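Local coordinates for protein nicotinate-nucleotide pyrophosphorylase (Ehrlichia chaffeensis, PDB 3L0G) that probably converts quinolinate to nicotinate mononucleotide, the phosphoribosyl-transfer and decarboxylation step of NAD biosynthesis, at residues C[56-61]-C[99-104]. Residues are numbered along the deposited sequence; the frame is centred on the assembly and turned at random.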
loop_
_atom_site.group_PDB
_atom_site.type_symbol
_atom_site.label_atom_id
_atom_site.label_comp_id
_atom_site.label_asym_id
_atom_site.label_seq_id
_atom_site.Cartn_x
_atom_site.Cartn_y
_atom_site.Cartn_z
ATOM N N ASN C 56 -21.027 -20.195 -15.271
ATOM C CA ASN C 56 -19.767 -20.608 -15.868
ATOM C C ASN C 56 -19.175 -19.433 -16.613
ATOM O O ASN C 56 -19.871 -18.746 -17.349
ATOM C CB ASN C 56 -19.942 -21.813 -16.819
ATOM C CG ASN C 56 -20.389 -23.081 -16.079
ATOM O OD1 ASN C 56 -20.085 -23.264 -14.902
ATOM N ND2 ASN C 56 -21.121 -23.953 -16.771
ATOM N N PHE C 57 -17.882 -19.208 -16.425
ATOM C CA PHE C 57 -17.190 -18.088 -17.067
ATOM C C PHE C 57 -15.892 -18.508 -17.738
ATOM O O PHE C 57 -15.297 -19.515 -17.368
ATOM C CB PHE C 57 -16.906 -16.995 -16.031
ATOM C CG PHE C 57 -15.768 -17.297 -15.096
ATOM C CD1 PHE C 57 -14.476 -16.891 -15.400
ATOM C CD2 PHE C 57 -15.989 -17.945 -13.888
ATOM C CE1 PHE C 57 -13.423 -17.148 -14.544
ATOM C CE2 PHE C 57 -14.926 -18.214 -13.026
ATOM C CZ PHE C 57 -13.650 -17.822 -13.362
ATOM N N ALA C 58 -15.455 -17.692 -18.693
ATOM C CA ALA C 58 -14.152 -17.792 -19.328
ATOM C C ALA C 58 -13.583 -16.406 -19.657
ATOM O O ALA C 58 -14.309 -15.500 -20.114
ATOM C CB ALA C 58 -14.246 -18.633 -20.625
ATOM N N ILE C 59 -12.286 -16.249 -19.433
ATOM C CA ILE C 59 -11.557 -15.071 -19.830
ATOM C C ILE C 59 -10.906 -15.465 -21.131
ATOM O O ILE C 59 -10.063 -16.344 -21.133
ATOM C CB ILE C 59 -10.452 -14.722 -18.792
ATOM C CG1 ILE C 59 -11.062 -14.501 -17.399
ATOM C CG2 ILE C 59 -9.630 -13.526 -19.249
ATOM C CD1 ILE C 59 -11.387 -13.094 -17.079
ATOM N N ASN C 60 -11.312 -14.823 -22.231
ATOM C CA ASN C 60 -10.947 -15.231 -23.569
ATOM C C ASN C 60 -10.268 -14.091 -24.297
ATOM O O ASN C 60 -10.732 -12.956 -24.255
ATOM C CB ASN C 60 -12.215 -15.663 -24.360
ATOM C CG ASN C 60 -12.769 -16.994 -23.891
ATOM O OD1 ASN C 60 -12.003 -17.900 -23.515
ATOM N ND2 ASN C 60 -14.101 -17.137 -23.935
ATOM N N THR C 61 -9.136 -14.389 -24.925
ATOM C CA THR C 61 -8.503 -13.454 -25.863
ATOM C C THR C 61 -9.364 -13.242 -27.108
ATOM O O THR C 61 -10.093 -14.150 -27.536
ATOM C CB THR C 61 -7.175 -13.964 -26.364
ATOM O OG1 THR C 61 -7.388 -15.023 -27.319
ATOM C CG2 THR C 61 -6.285 -14.443 -25.210
ATOM N N ASN C 99 -9.159 -16.130 -29.644
ATOM C CA ASN C 99 -10.170 -17.015 -29.040
ATOM C C ASN C 99 -9.539 -18.135 -28.204
ATOM O O ASN C 99 -9.947 -19.296 -28.261
ATOM C CB ASN C 99 -11.118 -17.582 -30.111
ATOM C CG ASN C 99 -11.876 -16.493 -30.836
ATOM O OD1 ASN C 99 -12.149 -15.428 -30.271
ATOM N ND2 ASN C 99 -12.207 -16.740 -32.099
ATOM N N SER C 100 -8.509 -17.770 -27.456
ATOM C CA SER C 100 -7.889 -18.651 -26.518
ATOM C C SER C 100 -8.410 -18.341 -25.105
ATOM O O SER C 100 -8.419 -17.161 -24.690
ATOM C CB SER C 100 -6.373 -18.453 -26.596
ATOM O OG SER C 100 -5.726 -19.244 -25.620
ATOM N N THR C 101 -8.793 -19.391 -24.369
ATOM C CA THR C 101 -9.194 -19.332 -22.975
ATOM C C THR C 101 -7.993 -19.348 -22.045
ATOM O O THR C 101 -7.263 -20.345 -21.929
ATOM C CB THR C 101 -10.143 -20.502 -22.605
ATOM O OG1 THR C 101 -11.261 -20.509 -23.500
ATOM C CG2 THR C 101 -10.669 -20.374 -21.133
ATOM N N LEU C 102 -7.781 -18.214 -21.388
ATOM C CA LEU C 102 -6.731 -18.060 -20.420
ATOM C C LEU C 102 -7.114 -18.716 -19.096
ATOM O O LEU C 102 -6.284 -19.355 -18.470
ATOM C CB LEU C 102 -6.481 -16.569 -20.177
ATOM C CG LEU C 102 -6.108 -15.691 -21.391
ATOM C CD1 LEU C 102 -5.632 -14.306 -20.894
ATOM C CD2 LEU C 102 -5.025 -16.382 -22.194
ATOM N N VAL C 103 -8.360 -18.506 -18.664
ATOM C CA VAL C 103 -8.863 -18.995 -17.387
ATOM C C VAL C 103 -10.319 -19.314 -17.582
ATOM O O VAL C 103 -11.012 -18.642 -18.343
ATOM C CB VAL C 103 -8.742 -17.902 -16.265
ATOM C CG1 VAL C 103 -9.291 -18.415 -14.952
ATOM C CG2 VAL C 103 -7.298 -17.471 -16.079
ATOM N N SER C 104 -10.802 -20.352 -16.921
ATOM C CA SER C 104 -12.210 -20.633 -16.937
ATOM C C SER C 104 -12.639 -21.095 -15.556
ATOM O O SER C 104 -11.814 -21.485 -14.719
ATOM C CB SER C 104 -12.520 -21.708 -17.986
ATOM O OG SER C 104 -12.036 -22.968 -17.582
HETATM O O HOH W 1 -12.965 -15.165 -27.895
#
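Asn60 and Thr101 stand side by side on one face of an antiparallel strand pair, pointing the same way, and Thr101 OG1 donates to Asn60 OD1 over 2.7 Å, tilted about 20° from the amide carbonyl plane. The amide's other end, ND2, bonds Asp293, so both ends fix its rotation. With Thr101 OG1 turned beside the backbone N (chi1 -55°), the methyl CG2 swings to the far side and lies 4.0 Å from Ala58 CB on the same face. The backbone register slips by one residue between Ile59 and Asn60, a beta bulge: Ile59 N donates to Val103 O at 2.9 Å, yet Ile59 O receives Leu102 N, almost straight on to its carbonyl. Beyond the bulge Thr61 N bonds Ser100 O. Thr61 OG1 sits between the backbone N and carbonyl carbon (chi1 74°) and accepts Ser100 N at 3.0 Å while also bonding Gly97; its CG2 meets Leu102 CD2 at 3.8 Å, the two side chains crossing at roughly a right angle. A water bridges Thr61 O and Asn99 OD1. On the apolar face Ile59 CG1 packs on Val103 CB, and the Phe57 ring lays one face, near its rim, over the Ser104 carbonyl carbon. These are the central strands of a four-stranded antiparallel sheet, flanked by 84-88 and by 290-294 from the chain's C-terminal end; helix 70-79 covers the face of Ile59 and Val103, and Phe77 meets the Phe57 ring.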